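Local structure of Old Yellow Enzyme (Pichia, 6AGZ) at residues 34-39 and 50-55. The protein probably uses its bound flavin mononucleotide to reduce the carbon-carbon double bond of enone compounds asymmetrically, as an old yellow enzyme from yeast. Residues are numbered along the deposited sequence; the frame is centred on the assembly and turned at random.
Sequences TTRFRN and LSYYSQ. With FMN (flavin mononucleotide), chain C.
Y52 reaches out from helix 47-57 to the guanidinium of R36, where its hydroxyl meets two partners, a weak hydrogen bond and a water bridge. In the weak bond R36 NH1 donates to Y52 OH from 3.4 Å, bent to 137° at the hydrogen, with the oxygen lying at the guanidinium edge. The ring and guanidinium planes are turned 73° apart. The bridge is a single water, which donates to T34 O at 2.6 Å and hydrogen-bonds Y52 OH at 3.0 Å. A chi1 of 173° sets CG of Y52 opposite the backbone N and extends the ring, bringing OH to R36 NH1. An alanine here would probably leave the water without its helix-side partner and open a gap beside R36. The stronger partner of R36 is the carbonyl of F370, bonded by NE; NH2 also bonds the carbonyls of R369 and G378. R38 NH1 donates to R36 O (2.8 Å). On the flavin side, T35 OG1 donates to FMN O4 at 2.6 Å, and T34 CG2 packs 3.6 Å from FMN C6. The contact thus ties the loop following the first barrel strand, 29-31, to the first helix of the TIM barrel, at the flavin site of an old yellow enzyme.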
loop_
_atom_site.group_PDB
_atom_site.type_symbol
_atom_site.label_atom_id
_atom_site.label_comp_id
_atom_site.label_asym_id
_atom_site.label_seq_id
_atom_site.Cartn_x
_atom_site.Cartn_y
_atom_site.Cartn_z
ATOM N N THR A 34 -13.002 21.616 11.196
ATOM C CA THR A 34 -12.086 22.454 11.964
ATOM C C THR A 34 -12.707 22.734 13.326
ATOM O O THR A 34 -13.669 23.502 13.428
ATOM C CB THR A 34 -11.775 23.756 11.225
ATOM O OG1 THR A 34 -11.341 23.455 9.893
ATOM C CG2 THR A 34 -10.677 24.523 11.945
ATOM N N THR A 35 -12.150 22.119 14.364
ATOM C CA THR A 35 -12.655 22.290 15.720
ATOM C C THR A 35 -12.328 23.686 16.236
ATOM O O THR A 35 -11.185 24.142 16.139
ATOM C CB THR A 35 -12.049 21.229 16.638
ATOM O OG1 THR A 35 -12.548 19.934 16.273
ATOM C CG2 THR A 35 -12.386 21.516 18.091
ATOM N N ARG A 36 -13.335 24.365 16.791
ATOM C CA ARG A 36 -13.169 25.725 17.292
ATOM C C ARG A 36 -13.679 25.944 18.710
ATOM O O ARG A 36 -13.296 26.946 19.327
ATOM C CB ARG A 36 -13.868 26.730 16.362
ATOM C CG ARG A 36 -13.415 26.666 14.910
ATOM C CD ARG A 36 -11.923 26.923 14.772
ATOM N NE ARG A 36 -11.523 28.190 15.375
ATOM C CZ ARG A 36 -11.640 29.372 14.777
ATOM N NH1 ARG A 36 -12.149 29.452 13.556
ATOM N NH2 ARG A 36 -11.248 30.474 15.402
ATOM N N PHE A 37 -14.531 25.062 19.242
ATOM C CA PHE A 37 -15.024 25.149 20.620
ATOM C C PHE A 37 -15.812 26.437 20.860
ATOM O O PHE A 37 -15.596 27.153 21.841
ATOM C CB PHE A 37 -13.877 25.020 21.626
ATOM C CG PHE A 37 -13.199 23.683 21.604
ATOM C CD1 PHE A 37 -13.942 22.515 21.543
ATOM C CD2 PHE A 37 -11.817 23.593 21.640
ATOM C CE1 PHE A 37 -13.319 21.282 21.524
ATOM C CE2 PHE A 37 -11.187 22.362 21.619
ATOM C CZ PHE A 37 -11.939 21.205 21.563
ATOM N N ARG A 38 -16.744 26.730 19.952
ATOM C CA ARG A 38 -17.647 27.865 20.104
ATOM C C ARG A 38 -19.083 27.426 20.373
ATOM O O ARG A 38 -20.018 28.200 20.145
ATOM C CB ARG A 38 -17.584 28.773 18.876
ATOM C CG ARG A 38 -16.655 29.972 19.034
ATOM C CD ARG A 38 -15.192 29.558 19.072
ATOM N NE ARG A 38 -14.295 30.710 19.036
ATOM C CZ ARG A 38 -12.986 30.633 18.816
ATOM N NH1 ARG A 38 -12.415 29.454 18.607
ATOM N NH2 ARG A 38 -12.246 31.733 18.802
ATOM N N ASN A 39 -19.273 26.199 20.846
ATOM C CA ASN A 39 -20.568 25.742 21.320
ATOM C C ASN A 39 -20.747 26.139 22.782
ATOM O O ASN A 39 -19.807 26.563 23.457
ATOM C CB ASN A 39 -20.701 24.226 21.165
ATOM C CG ASN A 39 -20.476 23.757 19.742
ATOM O OD1 ASN A 39 -21.426 23.531 18.994
ATOM N ND2 ASN A 39 -19.212 23.602 19.363
ATOM N N LEU A 50 -23.481 29.995 13.646
ATOM C CA LEU A 50 -24.381 30.156 12.510
ATOM C C LEU A 50 -23.862 31.217 11.546
ATOM O O LEU A 50 -23.818 30.996 10.330
ATOM C CB LEU A 50 -25.787 30.505 13.000
ATOM C CG LEU A 50 -26.885 30.599 11.939
ATOM C CD1 LEU A 50 -26.683 29.560 10.856
ATOM C CD2 LEU A 50 -28.256 30.438 12.572
ATOM N N SER A 51 -23.463 32.379 12.070
ATOM C CA SER A 51 -22.849 33.389 11.214
ATOM C C SER A 51 -21.531 32.886 10.636
ATOM O O SER A 51 -21.197 33.173 9.477
ATOM C CB SER A 51 -22.636 34.681 12.002
ATOM O OG SER A 51 -21.904 35.627 11.241
ATOM N N TYR A 52 -20.785 32.116 11.429
ATOM C CA TYR A 52 -19.482 31.606 11.015
ATOM C C TYR A 52 -19.596 30.741 9.765
ATOM O O TYR A 52 -18.866 30.941 8.788
ATOM C CB TYR A 52 -18.867 30.827 12.180
ATOM C CG TYR A 52 -17.584 30.081 11.896
ATOM C CD1 TYR A 52 -16.355 30.727 11.936
ATOM C CD2 TYR A 52 -17.598 28.716 11.639
ATOM C CE1 TYR A 52 -15.179 30.040 11.698
ATOM C CE2 TYR A 52 -16.429 28.021 11.401
ATOM C CZ TYR A 52 -15.222 28.687 11.432
ATOM O OH TYR A 52 -14.055 27.998 11.196
ATOM N N TYR A 53 -20.516 29.774 9.775
ATOM C CA TYR A 53 -20.725 28.947 8.592
ATOM C C TYR A 53 -21.489 29.690 7.502
ATOM O O TYR A 53 -21.332 29.374 6.317
ATOM C CB TYR A 53 -21.463 27.663 8.967
ATOM C CG TYR A 53 -20.628 26.692 9.771
ATOM C CD1 TYR A 53 -19.691 25.876 9.153
ATOM C CD2 TYR A 53 -20.778 26.590 11.148
ATOM C CE1 TYR A 53 -18.924 24.987 9.883
ATOM C CE2 TYR A 53 -20.017 25.705 11.887
ATOM C CZ TYR A 53 -19.093 24.905 11.250
ATOM O OH TYR A 53 -18.333 24.021 11.982
ATOM N N SER A 54 -22.314 30.668 7.880
ATOM C CA SER A 54 -23.083 31.423 6.893
ATOM C C SER A 54 -22.166 32.224 5.979
ATOM O O SER A 54 -22.342 32.229 4.755
ATOM C CB SER A 54 -24.079 32.343 7.599
ATOM O OG SER A 54 -24.758 33.170 6.669
ATOM N N GLN A 55 -21.179 32.915 6.559
ATOM C CA GLN A 55 -20.259 33.706 5.747
ATOM C C GLN A 55 -19.455 32.831 4.794
ATOM O O GLN A 55 -19.109 33.269 3.691
ATOM C CB GLN A 55 -19.318 34.506 6.646
ATOM C CG GLN A 55 -20.022 35.498 7.557
ATOM C CD GLN A 55 -19.058 36.225 8.470
ATOM O OE1 GLN A 55 -17.946 36.569 8.069
ATOM N NE2 GLN A 55 -19.476 36.457 9.709
HETATM N N1 FMN C . -9.464 17.643 11.265
HETATM C C2 FMN C . -10.503 16.772 11.534
HETATM O O2 FMN C . -10.625 15.738 10.878
HETATM N N3 FMN C . -11.405 17.055 12.539
HETATM C C4 FMN C . -11.270 18.212 13.276
HETATM O O4 FMN C . -12.070 18.472 14.174
HETATM C C4A FMN C . -10.227 19.088 13.007
HETATM N N5 FMN C . -10.096 20.241 13.745
HETATM C C5A FMN C . -9.065 21.117 13.482
HETATM C C6 FMN C . -8.941 22.279 14.232
HETATM C C7 FMN C . -7.904 23.167 13.975
HETATM C C7M FMN C . -7.773 24.421 14.783
HETATM C C8 FMN C . -6.991 22.893 12.966
HETATM C C8M FMN C . -5.871 23.851 12.686
HETATM C C9 FMN C . -7.115 21.730 12.218
HETATM C C9A FMN C . -8.153 20.838 12.471
HETATM N N10 FMN C . -8.281 19.677 11.729
HETATM C C10 FMN C . -9.318 18.803 11.997
HETATM C "C1'" FMN C . -7.306 19.375 10.627
HETATM C "C2'" FMN C . -7.791 20.099 9.368
HETATM O "O2'" FMN C . -9.057 19.596 9.001
HETATM C "C3'" FMN C . -6.824 19.981 8.191
HETATM O "O3'" FMN C . -6.708 18.634 7.794
HETATM C "C4'" FMN C . -5.451 20.542 8.550
HETATM O "O4'" FMN C . -5.602 21.798 9.173
HETATM C "C5'" FMN C . -4.570 20.713 7.319
HETATM O "O5'" FMN C . -5.238 21.511 6.367
HETATM P P FMN C . -4.732 23.011 6.073
HETATM O O1P FMN C . -3.255 22.979 5.759
HETATM O O2P FMN C . -5.483 23.583 4.896
HETATM O O3P FMN C . -4.983 23.863 7.294
HETATM O O HOH W 1 -14.931 25.278 11.963
#